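PDB 3LK5: geranylgeranyl pyrophosphate synthase from Corynebacterium glutamicum, which probably catalyses the magnesium-dependent transfer of prenyl groups that lengthens allylic diphosphates in isoprenoid biosynthesis. Local coordinates for residues 283-288 against 331-336; 93-98 against 160-165. One frame throughout, in Å; residues are numbered along the deposited sequence.

Overall arrangement
Both contacts are helix-to-helix packings in the all-helical fold of a polyprenyl synthetase, and they lie on opposite sides of the chain's centre. Their own centres are about 35 Å apart, and the nearest atoms about 22 Å apart, so neither touches the other. Interaction 2 comes first along the chain, pairing helix 87-111 with helix 144-164 across a part of the chain that includes the unmodelled residues 114-142. Interaction 1 follows, joining helices 284-296 and 329-347. The two differ in setting: interaction 2 borders the second subunit, which does not touch the segments of interaction 1; the latter lies nearer Asp194, a magnesium-binding residue, although no metal is bound to this chain in the model.

Interaction 1. Residues 283-288 against 331-336; sequences TVLLAL and EEVEQR
Apolar packing centres on Val333, whose CG2, anti to its own carbonyl carbon, faces the first turn of helix 284-296. Val333 CG2 lies 3.9 Å from both Leu285 CA and Leu288 CD1, and 4.3 Å from Val284 CG1. The axes of the short segments stay 10.0 Å apart and run at 135°, so side chains bridge most of the distance.

Charged groups flank this patch without any hydrogen bond between the segments. Val284 CG1, anti to its backbone N, meets the Arg336 side chain tip to tip and sits over one face of the guanidinium near its rim, 3.8 Å from Arg336 NH1. The Leu288 side chain crosses that of Glu332 at about a right angle, both methyls lying against the carboxylate end, CD2 3.6 Å from Glu332 OE2. Both charges find their partners elsewhere: Arg336 NH1 forms a salt bridge with Asp209, and Glu332 OE1 one with Arg292.

Thr283 caps the start of helix 284-296: its OG1 accepts from Leu286 N at 2.9 Å, with an N-H...O angle of 162°. Two helices of the all-helical prenyl synthetase fold are joined here, with the Val284 side chain about 10 Å from that of magnesium-binding Asp194, no metal being bound to this chain. Around the contact, helix 205-231 touches Val284 and Arg336, while helix 236-263 packs on Val284 through Leu255 and on Val333 through Leu259.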
loop_
_atom_site.group_PDB
_atom_site.type_symbol
_atom_site.label_atom_id
_atom_site.label_comp_id
_atom_site.label_asym_id
_atom_site.label_seq_id
_atom_site.Cartn_x
_atom_site.Cartn_y
_atom_site.Cartn_z
ATOM N N THR A 283 20.774 -11.922 10.300
ATOM C CA THR A 283 21.031 -10.983 11.368
ATOM C C THR A 283 22.502 -10.580 11.470
ATOM O O THR A 283 23.419 -11.243 10.906
ATOM C CB THR A 283 20.551 -11.597 12.704
ATOM O OG1 THR A 283 21.236 -12.844 12.935
ATOM C CG2 THR A 283 19.043 -11.886 12.657
ATOM N N VAL A 284 22.750 -9.508 12.212
ATOM C CA VAL A 284 24.108 -9.171 12.609
ATOM C C VAL A 284 24.724 -10.310 13.456
ATOM O O VAL A 284 25.902 -10.641 13.267
ATOM C CB VAL A 284 24.149 -7.839 13.393
ATOM C CG1 VAL A 284 25.491 -7.656 14.117
ATOM C CG2 VAL A 284 23.874 -6.647 12.409
ATOM N N LEU A 285 23.931 -10.888 14.363
ATOM C CA LEU A 285 24.364 -12.065 15.153
ATOM C C LEU A 285 24.888 -13.189 14.228
ATOM O O LEU A 285 26.017 -13.714 14.414
ATOM C CB LEU A 285 23.200 -12.615 15.994
ATOM C CG LEU A 285 23.416 -13.904 16.817
ATOM C CD1 LEU A 285 24.507 -13.723 17.874
ATOM C CD2 LEU A 285 22.148 -14.477 17.436
ATOM N N LEU A 286 24.066 -13.575 13.250
ATOM C CA LEU A 286 24.463 -14.640 12.320
ATOM C C LEU A 286 25.697 -14.283 11.491
ATOM O O LEU A 286 26.585 -15.130 11.312
ATOM C CB LEU A 286 23.282 -15.083 11.424
ATOM C CG LEU A 286 23.582 -16.193 10.404
ATOM C CD1 LEU A 286 24.070 -17.528 11.069
ATOM C CD2 LEU A 286 22.369 -16.420 9.466
ATOM N N ALA A 287 25.782 -13.048 10.998
ATOM C CA ALA A 287 26.934 -12.647 10.191
ATOM C C ALA A 287 28.237 -12.705 10.996
ATOM O O ALA A 287 29.259 -13.235 10.519
ATOM C CB ALA A 287 26.724 -11.255 9.588
ATOM N N LEU A 288 28.197 -12.165 12.209
ATOM C CA LEU A 288 29.321 -12.222 13.117
ATOM C C LEU A 288 29.639 -13.670 13.544
ATOM O O LEU A 288 30.828 -14.021 13.655
ATOM C CB LEU A 288 29.093 -11.329 14.339
ATOM C CG LEU A 288 29.035 -9.792 14.149
ATOM C CD1 LEU A 288 28.513 -9.126 15.443
ATOM C CD2 LEU A 288 30.405 -9.222 13.769
ATOM N N GLU A 331 28.130 -12.265 22.811
ATOM C CA GLU A 331 28.745 -11.185 23.568
ATOM C C GLU A 331 29.104 -9.964 22.747
ATOM O O GLU A 331 28.991 -8.848 23.235
ATOM C CB GLU A 331 29.949 -11.671 24.446
ATOM C CG GLU A 331 30.499 -13.050 24.152
ATOM C CD GLU A 331 29.600 -14.196 24.587
ATOM O OE1 GLU A 331 29.183 -14.234 25.770
ATOM O OE2 GLU A 331 29.328 -15.075 23.738
ATOM N N GLU A 332 29.561 -10.141 21.508
ATOM C CA GLU A 332 29.832 -8.993 20.659
ATOM C C GLU A 332 28.531 -8.193 20.368
ATOM O O GLU A 332 28.517 -6.967 20.388
ATOM C CB GLU A 332 30.484 -9.458 19.337
ATOM C CG GLU A 332 30.973 -8.317 18.469
ATOM C CD GLU A 332 31.863 -8.777 17.272
ATOM O OE1 GLU A 332 32.137 -10.004 17.109
ATOM O OE2 GLU A 332 32.282 -7.882 16.496
ATOM N N VAL A 333 27.444 -8.897 20.125
ATOM C CA VAL A 333 26.154 -8.189 19.950
ATOM C C VAL A 333 25.699 -7.470 21.231
ATOM O O VAL A 333 25.258 -6.303 21.174
ATOM C CB VAL A 333 25.073 -9.157 19.381
ATOM C CG1 VAL A 333 23.649 -8.458 19.362
ATOM C CG2 VAL A 333 25.526 -9.638 17.928
ATOM N N GLU A 334 25.836 -8.137 22.379
ATOM C CA GLU A 334 25.487 -7.531 23.670
ATOM C C GLU A 334 26.303 -6.252 23.922
ATOM O O GLU A 334 25.754 -5.258 24.399
ATOM C CB GLU A 334 25.611 -8.545 24.830
ATOM C CG GLU A 334 24.570 -9.699 24.794
ATOM C CD GLU A 334 23.261 -9.378 25.529
ATOM O OE1 GLU A 334 23.093 -8.205 25.945
ATOM O OE2 GLU A 334 22.404 -10.298 25.710
ATOM N N GLN A 335 27.599 -6.268 23.587
ATOM C CA GLN A 335 28.424 -5.055 23.697
ATOM C C GLN A 335 27.908 -3.914 22.818
ATOM O O GLN A 335 27.889 -2.753 23.238
ATOM C CB GLN A 335 29.917 -5.359 23.402
ATOM C CG GLN A 335 30.617 -6.151 24.555
ATOM C CD GLN A 335 31.872 -6.981 24.120
ATOM O OE1 GLN A 335 32.340 -7.861 24.881
ATOM N NE2 GLN A 335 32.391 -6.718 22.906
ATOM N N ARG A 336 27.521 -4.232 21.591
ATOM C CA ARG A 336 26.954 -3.210 20.689
ATOM C C ARG A 336 25.666 -2.622 21.277
ATOM O O ARG A 336 25.461 -1.406 21.229
ATOM C CB ARG A 336 26.611 -3.826 19.339
ATOM C CG ARG A 336 27.804 -4.104 18.462
ATOM C CD ARG A 336 27.287 -4.454 17.091
ATOM N NE ARG A 336 28.327 -4.905 16.182
ATOM C CZ ARG A 336 28.229 -4.773 14.861
ATOM N NH1 ARG A 336 27.142 -4.205 14.305
ATOM N NH2 ARG A 336 29.212 -5.224 14.094
#

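Interaction 2. Residues 93-98 against 160-165; sequences AAASLE and EDMLQD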
loop_
_atom_site.group_PDB
_atom_site.type_symbol
_atom_site.label_atom_id
_atom_site.label_comp_id
_atom_site.label_asym_id
_atom_site.label_seq_id
_atom_site.Cartn_x
_atom_site.Cartn_y
_atom_site.Cartn_z
ATOM N N ALA A 93 -3.292 10.741 14.431
ATOM C CA ALA A 93 -2.013 10.691 13.670
ATOM C C ALA A 93 -1.074 9.650 14.228
ATOM O O ALA A 93 -0.499 8.860 13.465
ATOM C CB ALA A 93 -1.322 12.085 13.619
ATOM N N ALA A 94 -0.893 9.641 15.567
ATOM C CA ALA A 94 -0.082 8.607 16.178
ATOM C C ALA A 94 -0.571 7.190 15.912
ATOM O O ALA A 94 0.221 6.294 15.569
ATOM C CB ALA A 94 0.059 8.881 17.747
ATOM N N ALA A 95 -1.881 7.000 16.043
ATOM C CA ALA A 95 -2.485 5.679 15.913
ATOM C C ALA A 95 -2.435 5.151 14.487
ATOM O O ALA A 95 -2.409 3.926 14.282
ATOM C CB ALA A 95 -3.970 5.722 16.407
ATOM N N SER A 96 -2.407 6.060 13.508
ATOM C CA SER A 96 -2.402 5.642 12.081
ATOM C C SER A 96 -1.190 4.731 11.789
ATOM O O SER A 96 -1.223 3.899 10.877
ATOM C CB SER A 96 -2.381 6.860 11.140
ATOM O OG SER A 96 -1.087 7.464 11.177
ATOM N N LEU A 97 -0.104 4.907 12.546
ATOM C CA LEU A 97 1.062 4.032 12.411
ATOM C C LEU A 97 0.763 2.552 12.587
ATOM O O LEU A 97 1.450 1.714 12.000
ATOM C CB LEU A 97 2.160 4.429 13.414
ATOM C CG LEU A 97 2.666 5.860 13.210
ATOM C CD1 LEU A 97 3.731 6.166 14.254
ATOM C CD2 LEU A 97 3.281 6.043 11.807
ATOM N N GLU A 98 -0.258 2.216 13.386
ATOM C CA GLU A 98 -0.653 0.806 13.515
ATOM C C GLU A 98 -1.145 0.199 12.197
ATOM O O GLU A 98 -1.007 -1.012 11.975
ATOM C CB GLU A 98 -1.759 0.648 14.558
ATOM C CG GLU A 98 -1.233 0.912 15.963
ATOM C CD GLU A 98 -0.039 -0.037 16.295
ATOM O OE1 GLU A 98 -0.191 -1.284 16.246
ATOM O OE2 GLU A 98 1.063 0.453 16.522
ATOM N N GLU A 160 -2.932 6.107 5.591
ATOM C CA GLU A 160 -2.847 7.432 4.984
ATOM C C GLU A 160 -4.118 8.205 5.293
ATOM O O GLU A 160 -4.040 9.374 5.612
ATOM C CB GLU A 160 -2.673 7.362 3.434
ATOM C CG GLU A 160 -1.618 6.335 3.037
ATOM C CD GLU A 160 -0.145 6.829 3.068
ATOM O OE1 GLU A 160 0.048 8.057 3.475
ATOM O OE2 GLU A 160 0.783 5.976 2.631
ATOM N N ASP A 161 -5.290 7.580 5.096
ATOM C CA ASP A 161 -6.577 8.287 5.361
ATOM C C ASP A 161 -6.636 8.732 6.819
ATOM O O ASP A 161 -7.147 9.805 7.117
ATOM C CB ASP A 161 -7.757 7.342 5.130
ATOM C CG ASP A 161 -7.988 7.035 3.635
ATOM O OD1 ASP A 161 -7.511 7.778 2.746
ATOM O OD2 ASP A 161 -8.628 6.019 3.357
HETATM N N MSE A 162 -6.231 7.860 7.723
HETATM C CA MSE A 162 -6.373 8.168 9.158
HETATM C C MSE A 162 -5.550 9.390 9.507
HETATM O O MSE A 162 -6.007 10.242 10.291
HETATM C CB MSE A 162 -5.956 6.970 10.031
HETATM C CG MSE A 162 -6.312 7.196 11.525
HETATM SE SE MSE A 162 -6.162 5.494 12.457
HETATM C CE MSE A 162 -6.769 6.088 14.297
ATOM N N LEU A 163 -4.355 9.503 8.911
ATOM C CA LEU A 163 -3.570 10.733 9.038
ATOM C C LEU A 163 -4.241 11.946 8.345
ATOM O O LEU A 163 -4.445 13.005 8.979
ATOM C CB LEU A 163 -2.116 10.529 8.494
ATOM C CG LEU A 163 -1.241 11.807 8.543
ATOM C CD1 LEU A 163 -1.007 12.258 10.016
ATOM C CD2 LEU A 163 0.083 11.580 7.784
ATOM N N GLN A 164 -4.581 11.812 7.056
ATOM C CA GLN A 164 -5.047 12.984 6.291
ATOM C C GLN A 164 -6.418 13.452 6.810
ATOM O O GLN A 164 -6.713 14.647 6.733
ATOM C CB GLN A 164 -5.194 12.657 4.802
ATOM C CG GLN A 164 -3.813 12.334 4.108
ATOM C CD GLN A 164 -2.743 13.370 4.368
ATOM O OE1 GLN A 164 -3.024 14.561 4.433
ATOM N NE2 GLN A 164 -1.488 12.911 4.496
ATOM N N ASP A 165 -7.190 12.533 7.377
ATOM C CA ASP A 165 -8.550 12.844 7.883
ATOM C C ASP A 165 -8.624 13.051 9.386
ATOM O O ASP A 165 -9.730 13.160 9.961
ATOM C CB ASP A 165 -9.574 11.773 7.471
ATOM C CG ASP A 165 -9.859 11.786 5.955
ATOM O OD1 ASP A 165 -9.828 12.848 5.292
ATOM O OD2 ASP A 165 -10.066 10.691 5.408
#
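Met162, modelled as selenomethionine, lies stretched across the flank of helix 93-98. Its CG is anti to the backbone N (chi1 -171°) and the chain stays extended beyond it, carrying Met162 SE to 3.8 Å from Ser96 CA and Met162 CE to 3.5 Å from Ala95 CB. At the root of the same side chain, Met162 CB meets Ser96 CB at 3.7 Å, so one side chain runs over two consecutive residues, Ser96 and Ala95. Leu163 departs along another line: its CG is also anti to the backbone N, and the CD1 branch ends against the methyl of Ala93, 3.6 Å from CB.

Small residues on helix 87-111 let the two segments approach to 8.2 Å between axes, running antiparallel at 180°, a close pairing within the helical bundle of the trans-prenyltransferase fold. Ser96 presents its CB to the partner and turns OG back into the crowded position between N and the carbonyl carbon (chi1 73°). From there Ser96 OG donates to Ala93 O at 2.7 Å, in the carbonyl plane on a lone pair, which satisfies the buried polar group within its own helix. Trp180 of helix 170-199 packs on both Ser96 and Leu163, and Phe32 of helix 21-43 touches Met162. At the C-terminal end of helix 144-164 Asp161, and just beyond it Asp165, form salt bridges with Arg177 of the second subunit.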